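Local coordinates for protein GDP-6-deoxy-D-mannose reductase (PDB 6X3B) that binds NADPH and probably reduces GDP-4-dehydro-6-deoxy-D-mannose to GDP-D-rhamnose in the pathway of lipopolysaccharide O-antigen biosynthesis, at residues N180-G185 against I304-S309; S194-I199 against R311-D316; Q226-A231 against Y245-G250. All blocks are in the same frame, centred on the assembly; numbering follows the deposited sequence. Where two conformers were deposited one is given.

Contact 1 (N180-G185 against I304-S309); sequences NHIGPG and ITIKQS. With NDP (NADPH dihydro-nicotinamide-adenine-dinucleotide phosphate), chain E.
I182, at the C-terminal end of strand 172-182, faces S309 in the first turn of helix 306-320, and their CA atoms are 6.6 Å apart. T305 caps this helix: its OG1 accepts a nearly straight bond from Q308 N (3.2 Å, 163°).

The side chain of I182 reaches the helix with two branches. CG1 lies anti to the carbonyl carbon (chi1 -60°), and CD1 continues outward in an extended arm. CD1 ends 3.6 Å from CD1 of I306, so these two side chains meet methyl to methyl. The other branch, CG2, stands 4.0 Å from S309 CB. S309 thus gives the contact its methylene. Its OG turns to a different partner, the carboxylate of D224 on the adjacent strand 219-224. Backbone bonds tie I182 to L223 and V225, in and just after that strand.

H181, one residue earlier, serves the cofactor. Its imidazole lies with one face against the nicotinamide of NADPH. C3N sits 3.6 Å above the ring plane, displaced toward the rim. The nearest approach is ND1 to C4N, at 3.3 Å, and C4N is the carbon that carries the transferable hydride. ND1 also hydrogen-bonds to the carbonyl O of F179, which should fix the rotation of the ring.

The two neighbouring residues therefore do different work. H181 belongs to the NADPH pocket of this Rossmann-type reductase, and I182 ties the strand end to the C-terminal helix. The contact between the segments is apolar at its centre. The hydroxyl beside it, S309 OG, is paired with D224, so burying it should cost little.

Contact 2 (S194-I199 against R311-D316); sequences SAARQI and RAILSD
A196 presents its CB to I313 and its carbonyl O to L314, so one small residue meets two large ones from the other helix. Helices 194-199 and 311-316 run broadly in the same direction, with 48° between their axes and a closest approach of 8.8 Å. The CA atoms of A196 and L314 are 5.5 Å apart.

I313 comes in with its longer branch. CG1 lies between the backbone N and the carbonyl carbon (chi1 62°), and from there the arm runs out extended to CD1. This methyl stops 3.5 Å from A196 CB, and CG1 passes alongside the same atom at 3.8 Å.

L314 approaches differently. Its CB leaves the backbone at a slant to the partner helix, but one branch, CD2, bends in. CD2 sits 3.6 Å from A196 O, a methyl laid against the backbone of the facing helix. The same methyl touches CG2 of I199, one turn further on, at 3.8 Å. The side chains of I199 and L314 meet at an angle, not lengthwise. One methyl thus touches both a carbonyl and a branched side chain of the partner helix.

Helix 255-266 adds to this patch: L262 touches both I199 and L314. W317 touches A196, and P184 lies against I313. The polar residues R197 and Q198 point away from the partner helix; R197 forms a salt bridge with D188.

Between the two segments, the contact is van der Waals packing alone; it joins helix 191-203 to the C-terminal helix 306-320. With four buried residues and no polar side chain between them, it should owe its stability to shape fit and to the exclusion of water.

Contact 3 (Q226-A231 against Y245-G250); sequences QDVLSA and YNVCSG
V247 holds CG1 anti to its backbone N (chi1 177°), and this sends that methyl toward A231 and V228 on the helix. CG1 packs against A231 CB at 3.5 Å. CG2 lies beside the backbone N and still comes within 4.1 Å of A231 CB. Both branches of the valine thus face the alanine methyl from one side, CG1 the closer.

V228, one turn earlier in the helix, is a looser neighbour. Its CA is 4.2 Å from V247 CG1, and its own CG1 is 4.4 Å from that methyl. The CA atoms of V228 and V247 are 6.7 Å apart.

This is the inside of a beta-alpha-beta unit of the Rossmann-type sheet. Strand 219-224 leads into helix 225-238, which returns the chain to strand 244-247. Both strands run parallel to strand 172-182, which pairs with each of them. The helix lies against the sheet, and L223 touches both valines.

V228 also touches H181, so it backs a residue of the NADPH pocket. A231 also touches W300, whose NE1 hydrogen-bonds to D227 O.

Overall arrangement
Contacts 1 and 2 share helix 306-320 and lie 10 Å apart between centres; I313 CG2 packs against G183 C at 3.4 Å. Contacts 1 and 3 are 12 Å apart and reach the same sheet through neighbouring strands 172-182 and 244-247. Their segments are also joined by a probable hydrogen bond from I304 N to D227 OD2. Contacts 2 and 3 do not touch, with centres 22 Å apart. Along the chain, 180-185 and 194-199 come first, then both halves of contact 3, then 304-309 and 311-316. The C-terminal helix thus returns to the strand end beside the NADPH pocket and to helix 191-203.

Contact 1 (N180-G185 against I304-S309)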
loop_
_atom_site.group_PDB
_atom_site.type_symbol
_atom_site.label_atom_id
_atom_site.label_comp_id
_atom_site.label_asym_id
_atom_site.label_seq_id
_atom_site.Cartn_x
_atom_site.Cartn_y
_atom_site.Cartn_z
ATOM N N ASN A 180 -2.856 18.429 8.104
ATOM C CA ASN A 180 -2.055 19.109 9.160
ATOM C C ASN A 180 -2.832 19.273 10.473
ATOM O O ASN A 180 -4.002 19.671 10.427
ATOM C CB ASN A 180 -1.418 20.401 8.651
ATOM C CG ASN A 180 -0.312 20.130 7.654
ATOM O OD1 ASN A 180 -0.578 19.724 6.529
ATOM N ND2 ASN A 180 0.927 20.336 8.065
ATOM N N HIS A 181 -2.206 18.999 11.589
ATOM C CA HIS A 181 -2.770 19.122 12.958
ATOM C C HIS A 181 -2.130 20.321 13.659
ATOM O O HIS A 181 -0.950 20.594 13.402
ATOM C CB HIS A 181 -2.335 17.947 13.847
ATOM C CG HIS A 181 -2.973 16.625 13.591
ATOM N ND1 HIS A 181 -3.110 16.101 12.333
ATOM C CD2 HIS A 181 -3.443 15.687 14.439
ATOM C CE1 HIS A 181 -3.667 14.914 12.406
ATOM N NE2 HIS A 181 -3.877 14.638 13.687
ATOM N N ILE A 182 -2.837 20.965 14.536
ATOM C CA ILE A 182 -2.293 22.064 15.383
ATOM C C ILE A 182 -2.723 21.759 16.820
ATOM O O ILE A 182 -3.923 21.542 17.035
ATOM C CB ILE A 182 -2.782 23.455 14.941
ATOM C CG1 ILE A 182 -2.380 23.786 13.503
ATOM C CG2 ILE A 182 -2.281 24.513 15.909
ATOM C CD1 ILE A 182 -2.837 25.149 13.047
ATOM N N GLY A 183 -1.772 21.687 17.749
ATOM C CA GLY A 183 -2.137 21.455 19.128
ATOM C C GLY A 183 -0.944 21.452 20.061
ATOM O O GLY A 183 0.204 21.285 19.649
ATOM N N PRO A 184 -1.199 21.668 21.350
ATOM C CA PRO A 184 -0.144 21.466 22.351
ATOM C C PRO A 184 0.399 20.047 22.274
ATOM O O PRO A 184 -0.363 19.079 22.211
ATOM C CB PRO A 184 -0.861 21.726 23.681
ATOM C CG PRO A 184 -2.026 22.584 23.328
ATOM C CD PRO A 184 -2.444 22.187 21.930
ATOM N N GLY A 185 1.731 19.930 22.259
ATOM C CA GLY A 185 2.391 18.644 22.202
ATOM C C GLY A 185 2.810 18.203 20.814
ATOM O O GLY A 185 3.486 17.175 20.690
ATOM N N ILE A 304 -13.226 24.715 15.711
ATOM C CA ILE A 304 -12.222 25.533 16.387
ATOM C C ILE A 304 -11.620 26.497 15.377
ATOM O O ILE A 304 -11.186 26.074 14.302
ATOM C CB ILE A 304 -11.130 24.659 17.027
ATOM C CG1 ILE A 304 -11.742 23.649 18.001
ATOM C CG2 ILE A 304 -10.111 25.524 17.721
ATOM C CD1 ILE A 304 -12.407 24.299 19.193
ATOM N N THR A 305 -11.593 27.786 15.706
ATOM C CA THR A 305 -10.996 28.742 14.780
ATOM C C THR A 305 -9.474 28.654 14.843
ATOM O O THR A 305 -8.885 28.246 15.855
ATOM C CB THR A 305 -11.422 30.180 15.088
ATOM O OG1 THR A 305 -10.927 30.556 16.383
ATOM C CG2 THR A 305 -12.948 30.342 15.043
ATOM N N ILE A 306 -8.830 29.098 13.763
ATOM C CA ILE A 306 -7.372 29.078 13.732
ATOM C C ILE A 306 -6.804 29.953 14.846
ATOM O O ILE A 306 -5.851 29.567 15.531
ATOM C CB ILE A 306 -6.860 29.490 12.333
ATOM C CG1 ILE A 306 -5.332 29.440 12.282
ATOM C CG2 ILE A 306 -7.360 30.871 11.945
ATOM C CD1 ILE A 306 -4.752 28.175 12.848
ATOM N N LYS A 307 -7.401 31.123 15.082
ATOM C CA LYS A 307 -6.904 31.977 16.153
ATOM C C LYS A 307 -6.951 31.251 17.489
ATOM O O LYS A 307 -5.975 31.259 18.236
ATOM C CB LYS A 307 -7.692 33.283 16.211
ATOM C CG LYS A 307 -6.963 34.378 16.954
ATOM C CD LYS A 307 -7.607 35.732 16.741
ATOM C CE LYS A 307 -8.618 36.031 17.830
ATOM N NZ LYS A 307 -9.006 37.476 17.827
ATOM N N GLN A 308 -8.069 30.582 17.798
ATOM C CA GLN A 308 -8.104 29.834 19.053
ATOM C C GLN A 308 -7.028 28.750 19.081
ATOM O O GLN A 308 -6.395 28.523 20.122
ATOM C CB GLN A 308 -9.487 29.220 19.299
ATOM C CG GLN A 308 -9.499 28.361 20.550
ATOM C CD GLN A 308 -10.891 28.011 21.041
ATOM O OE1 GLN A 308 -11.897 28.412 20.451
ATOM N NE2 GLN A 308 -10.952 27.268 22.139
ATOM N N SER A 309 -6.813 28.058 17.950
ATOM C CA SER A 309 -5.799 27.008 17.911
ATOM C C SER A 309 -4.414 27.565 18.187
ATOM O O SER A 309 -3.618 26.948 18.899
ATOM C CB SER A 309 -5.776 26.322 16.540
ATOM O OG SER A 309 -6.965 25.606 16.313
HETATM P PA NDP E . 3.276 10.311 18.251
HETATM O O1A NDP E . 4.564 9.949 17.591
HETATM O O2A NDP E . 3.216 11.564 19.057
HETATM O O5B NDP E . 2.769 9.082 19.144
HETATM C C5B NDP E . 3.036 7.732 18.696
HETATM C C4B NDP E . 2.479 6.760 19.705
HETATM O O4B NDP E . 2.721 5.404 19.249
HETATM C C3B NDP E . 3.073 6.843 21.119
HETATM O O3B NDP E . 2.059 6.702 22.106
HETATM C C2B NDP E . 4.064 5.686 21.139
HETATM O O2B NDP E . 4.237 5.196 22.466
HETATM C C1B NDP E . 3.325 4.666 20.284
HETATM N N9A NDP E . 4.189 3.651 19.697
HETATM C C8A NDP E . 5.233 3.857 18.832
HETATM N N7A NDP E . 5.837 2.753 18.473
HETATM C C5A NDP E . 5.149 1.753 19.145
HETATM C C6A NDP E . 5.303 0.355 19.187
HETATM N N6A NDP E . 6.255 -0.265 18.494
HETATM N N1A NDP E . 4.451 -0.358 19.960
HETATM C C2A NDP E . 3.510 0.309 20.640
HETATM N N3A NDP E . 3.268 1.616 20.680
HETATM C C4A NDP E . 4.130 2.294 19.904
HETATM O O3 NDP E . 2.126 10.376 17.138
HETATM P PN NDP E . 0.955 11.444 16.911
HETATM O O1N NDP E . 0.046 11.409 18.093
HETATM O O2N NDP E . 1.569 12.747 16.526
HETATM O O5D NDP E . 0.203 10.817 15.642
HETATM C C5D NDP E . -0.948 9.967 15.864
HETATM C C4D NDP E . -1.355 9.341 14.554
HETATM O O4D NDP E . -1.726 10.390 13.624
HETATM C C3D NDP E . -0.273 8.510 13.848
HETATM O O3D NDP E . -0.832 7.357 13.233
HETATM C C2D NDP E . 0.275 9.505 12.828
HETATM O O2D NDP E . 0.874 8.873 11.707
HETATM C C1D NDP E . -0.980 10.276 12.436
HETATM N N1N NDP E . -0.675 11.646 11.929
HETATM C C2N NDP E . -0.258 12.636 12.777
HETATM C C3N NDP E . -0.121 13.931 12.358
HETATM C C7N NDP E . 0.577 14.884 13.251
HETATM O O7N NDP E . 0.791 16.039 12.868
HETATM N N7N NDP E . 0.952 14.461 14.450
HETATM C C4N NDP E . -0.680 14.309 11.030
HETATM C C5N NDP E . -1.049 13.159 10.189
HETATM C C6N NDP E . -0.807 11.934 10.592
HETATM P P2B NDP E . 5.760 5.384 22.968
HETATM O O1X NDP E . 5.799 4.823 24.373
HETATM O O2X NDP E . 6.644 4.604 22.018
HETATM O O3X NDP E . 6.056 6.868 22.934
#

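Contact 2 (S194-I199 against R311-D316)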
loop_
_atom_site.group_PDB
_atom_site.type_symbol
_atom_site.label_atom_id
_atom_site.label_comp_id
_atom_site.label_asym_id
_atom_site.label_seq_id
_atom_site.Cartn_x
_atom_site.Cartn_y
_atom_site.Cartn_z
ATOM N N SER A 194 7.180 25.023 16.105
ATOM C CA SER A 194 8.454 25.644 16.451
ATOM C C SER A 194 8.317 27.158 16.578
ATOM O O SER A 194 8.906 27.767 17.480
ATOM C CB SER A 194 9.504 25.289 15.399
ATOM O OG SER A 194 10.678 26.060 15.576
ATOM N N ALA A 195 7.559 27.780 15.669
ATOM C CA ALA A 195 7.347 29.223 15.724
ATOM C C ALA A 195 6.670 29.626 17.026
ATOM O O ALA A 195 7.057 30.620 17.651
ATOM C CB ALA A 195 6.513 29.686 14.517
ATOM N N ALA A 196 5.656 28.863 17.451
ATOM C CA ALA A 196 4.983 29.169 18.711
ATOM C C ALA A 196 5.940 29.037 19.887
ATOM O O ALA A 196 5.978 29.905 20.770
ATOM C CB ALA A 196 3.773 28.258 18.906
ATOM N N ARG A 197 6.710 27.946 19.931
ATOM C CA ARG A 197 7.660 27.774 21.024
ATOM C C ARG A 197 8.613 28.962 21.097
ATOM O O ARG A 197 8.801 29.555 22.164
ATOM C CB ARG A 197 8.435 26.463 20.863
ATOM C CG ARG A 197 9.393 26.169 22.019
ATOM C CD ARG A 197 10.303 24.986 21.703
ATOM N NE ARG A 197 10.982 25.185 20.431
ATOM C CZ ARG A 197 12.123 25.857 20.291
ATOM N NH1 ARG A 197 12.719 26.380 21.356
ATOM N NH2 ARG A 197 12.667 26.002 19.086
ATOM N N GLN A 198 9.176 29.362 19.952
ATOM C CA GLN A 198 10.143 30.451 19.943
ATOM C C GLN A 198 9.508 31.780 20.334
ATOM O O GLN A 198 10.140 32.604 21.001
ATOM C CB GLN A 198 10.790 30.545 18.568
ATOM C CG GLN A 198 11.773 29.417 18.318
ATOM C CD GLN A 198 12.520 29.590 17.016
ATOM O OE1 GLN A 198 13.435 30.409 16.918
ATOM N NE2 GLN A 198 12.115 28.836 15.997
ATOM N N ILE A 199 8.276 32.026 19.901
ATOM C CA ILE A 199 7.628 33.290 20.224
ATOM C C ILE A 199 7.313 33.365 21.715
ATOM O O ILE A 199 7.454 34.424 22.337
ATOM C CB ILE A 199 6.376 33.466 19.352
ATOM C CG1 ILE A 199 6.790 33.772 17.914
ATOM C CG2 ILE A 199 5.487 34.550 19.915
ATOM C CD1 ILE A 199 5.665 33.756 16.939
ATOM N N ARG A 311 -3.624 30.472 19.720
ATOM C CA ARG A 311 -3.520 30.944 21.096
ATOM C C ARG A 311 -3.272 29.782 22.041
ATOM O O ARG A 311 -2.456 29.882 22.968
ATOM C CB ARG A 311 -4.792 31.693 21.497
ATOM C CG ARG A 311 -4.654 32.453 22.819
ATOM C CD ARG A 311 -5.852 33.347 23.063
ATOM N NE ARG A 311 -7.090 32.634 22.780
ATOM C CZ ARG A 311 -7.961 32.977 21.837
ATOM N NH1 ARG A 311 -7.748 34.051 21.094
ATOM N NH2 ARG A 311 -9.061 32.256 21.676
ATOM N N ALA A 312 -3.943 28.657 21.797
ATOM C CA ALA A 312 -3.801 27.500 22.670
ATOM C C ALA A 312 -2.359 27.006 22.681
ATOM O O ALA A 312 -1.805 26.725 23.753
ATOM C CB ALA A 312 -4.786 26.397 22.241
ATOM N N ILE A 313 -1.706 26.944 21.513
ATOM C CA ILE A 313 -0.329 26.446 21.541
ATOM C C ILE A 313 0.626 27.473 22.153
ATOM O O ILE A 313 1.618 27.093 22.788
ATOM C CB ILE A 313 0.164 25.978 20.151
ATOM C CG1 ILE A 313 0.187 27.111 19.125
ATOM C CG2 ILE A 313 -0.666 24.806 19.655
ATOM C CD1 ILE A 313 0.842 26.694 17.787
ATOM N N LEU A 314 0.357 28.774 21.995
ATOM C CA LEU A 314 1.194 29.773 22.661
ATOM C C LEU A 314 1.046 29.692 24.175
ATOM O O LEU A 314 2.042 29.731 24.906
ATOM C CB LEU A 314 0.859 31.181 22.178
ATOM C CG LEU A 314 1.432 31.626 20.842
ATOM C CD1 LEU A 314 0.706 32.905 20.414
ATOM C CD2 LEU A 314 2.965 31.844 20.900
ATOM N N SER A 315 -0.196 29.568 24.660
ATOM C CA SER A 315 -0.442 29.476 26.097
ATOM C C SER A 315 0.226 28.254 26.695
ATOM O O SER A 315 0.760 28.312 27.809
ATOM C CB SER A 315 -1.947 29.414 26.391
ATOM O OG SER A 315 -2.625 30.498 25.794
ATOM N N ASP A 316 0.158 27.124 25.995
ATOM C CA ASP A 316 0.812 25.929 26.502
ATOM C C ASP A 316 2.306 26.159 26.666
ATOM O O ASP A 316 2.895 25.776 27.683
ATOM C CB ASP A 316 0.561 24.748 25.572
ATOM C CG ASP A 316 1.193 23.474 26.089
ATOM O OD1 ASP A 316 0.726 22.975 27.141
ATOM O OD2 ASP A 316 2.157 22.991 25.457
#

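Contact 3 (Q226-A231 against Y245-G250)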
loop_
_atom_site.group_PDB
_atom_site.type_symbol
_atom_site.label_atom_id
_atom_site.label_comp_id
_atom_site.label_asym_id
_atom_site.label_seq_id
_atom_site.Cartn_x
_atom_site.Cartn_y
_atom_site.Cartn_z
ATOM N N GLN A 226 -8.384 19.000 18.338
ATOM C CA GLN A 226 -9.707 18.659 18.859
ATOM C C GLN A 226 -10.720 18.433 17.738
ATOM O O GLN A 226 -11.624 17.595 17.877
ATOM C CB GLN A 226 -10.208 19.751 19.802
ATOM C CG GLN A 226 -11.601 19.434 20.349
ATOM C CD GLN A 226 -12.105 20.469 21.330
ATOM O OE1 GLN A 226 -11.453 20.749 22.338
ATOM N NE2 GLN A 226 -13.275 21.041 21.045
ATOM N N ASP A 227 -10.604 19.172 16.633
ATOM C CA ASP A 227 -11.490 18.906 15.501
ATOM C C ASP A 227 -11.132 17.586 14.835
ATOM O O ASP A 227 -12.021 16.860 14.368
ATOM C CB ASP A 227 -11.438 20.056 14.495
ATOM C CG ASP A 227 -12.267 21.249 14.939
ATOM O OD1 ASP A 227 -13.283 21.042 15.640
ATOM O OD2 ASP A 227 -11.905 22.390 14.598
ATOM N N VAL A 228 -9.834 17.251 14.806
ATOM C CA VAL A 228 -9.409 15.953 14.292
ATOM C C VAL A 228 -9.993 14.833 15.141
ATOM O O VAL A 228 -10.529 13.852 14.617
ATOM C CB VAL A 228 -7.874 15.872 14.237
ATOM C CG1 VAL A 228 -7.444 14.483 13.798
ATOM C CG2 VAL A 228 -7.317 16.932 13.303
ATOM N N LEU A 229 -9.877 14.956 16.472
ATOM C CA LEU A 229 -10.456 13.952 17.360
ATOM C C LEU A 229 -11.950 13.800 17.141
ATOM O O LEU A 229 -12.488 12.687 17.194
ATOM C CB LEU A 229 -10.209 14.332 18.814
ATOM C CG LEU A 229 -8.746 14.276 19.181
ATOM C CD1 LEU A 229 -8.611 14.712 20.624
ATOM C CD2 LEU A 229 -8.278 12.853 18.954
ATOM N N SER A 230 -12.651 14.914 16.991
ATOM C CA SER A 230 -14.100 14.828 16.881
ATOM C C SER A 230 -14.491 14.130 15.587
ATOM O O SER A 230 -15.475 13.383 15.542
ATOM C CB SER A 230 -14.702 16.229 16.965
ATOM O OG SER A 230 -16.039 16.235 16.502
ATOM N N ALA A 231 -13.694 14.330 14.538
ATOM C CA ALA A 231 -13.912 13.605 13.294
ATOM C C ALA A 231 -13.745 12.108 13.489
ATOM O O ALA A 231 -14.515 11.331 12.930
ATOM C CB ALA A 231 -12.953 14.125 12.213
ATOM N N TYR A 245 -11.704 8.220 4.468
ATOM C CA TYR A 245 -12.156 9.599 4.641
ATOM C C TYR A 245 -10.980 10.530 4.881
ATOM O O TYR A 245 -10.179 10.278 5.789
ATOM C CB TYR A 245 -13.116 9.717 5.832
ATOM C CG TYR A 245 -14.346 8.882 5.682
ATOM C CD1 TYR A 245 -14.368 7.558 6.096
ATOM C CD2 TYR A 245 -15.493 9.420 5.115
ATOM C CE1 TYR A 245 -15.506 6.785 5.950
ATOM C CE2 TYR A 245 -16.628 8.667 4.959
ATOM C CZ TYR A 245 -16.636 7.363 5.380
ATOM O OH TYR A 245 -17.790 6.657 5.222
ATOM N N ASN A 246 -10.887 11.606 4.088
ATOM C CA ASN A 246 -10.030 12.729 4.459
ATOM C C ASN A 246 -10.573 13.397 5.718
ATOM O O ASN A 246 -11.782 13.580 5.860
ATOM C CB ASN A 246 -9.980 13.783 3.360
ATOM C CG ASN A 246 -9.242 13.317 2.119
ATOM O OD1 ASN A 246 -8.447 12.363 2.155
ATOM N ND2 ASN A 246 -9.488 14.006 1.016
ATOM N N VAL A 247 -9.674 13.792 6.609
ATOM C CA VAL A 247 -10.030 14.618 7.763
ATOM C C VAL A 247 -9.231 15.910 7.615
ATOM O O VAL A 247 -8.016 15.934 7.843
ATOM C CB VAL A 247 -9.752 13.914 9.097
ATOM C CG1 VAL A 247 -10.080 14.861 10.286
ATOM C CG2 VAL A 247 -10.573 12.590 9.212
ATOM N N CYS A 248 -9.908 16.990 7.215
ATOM C CA CYS A 248 -9.239 18.232 6.848
ATOM C C CYS A 248 -10.236 19.380 6.951
ATOM O O CYS A 248 -11.446 19.175 7.089
ATOM C CB CYS A 248 -8.643 18.142 5.431
ATOM S SG CYS A 248 -9.876 17.624 4.185
ATOM N N SER A 249 -9.708 20.598 6.888
ATOM C CA SER A 249 -10.537 21.794 6.991
ATOM C C SER A 249 -11.106 22.246 5.650
ATOM O O SER A 249 -12.119 22.953 5.625
ATOM C CB SER A 249 -9.722 22.951 7.585
ATOM O OG SER A 249 -8.848 23.475 6.589
ATOM N N GLY A 250 -10.474 21.878 4.537
ATOM C CA GLY A 250 -10.884 22.441 3.269
ATOM C C GLY A 250 -10.467 23.883 3.078
ATOM O O GLY A 250 -10.907 24.520 2.119
#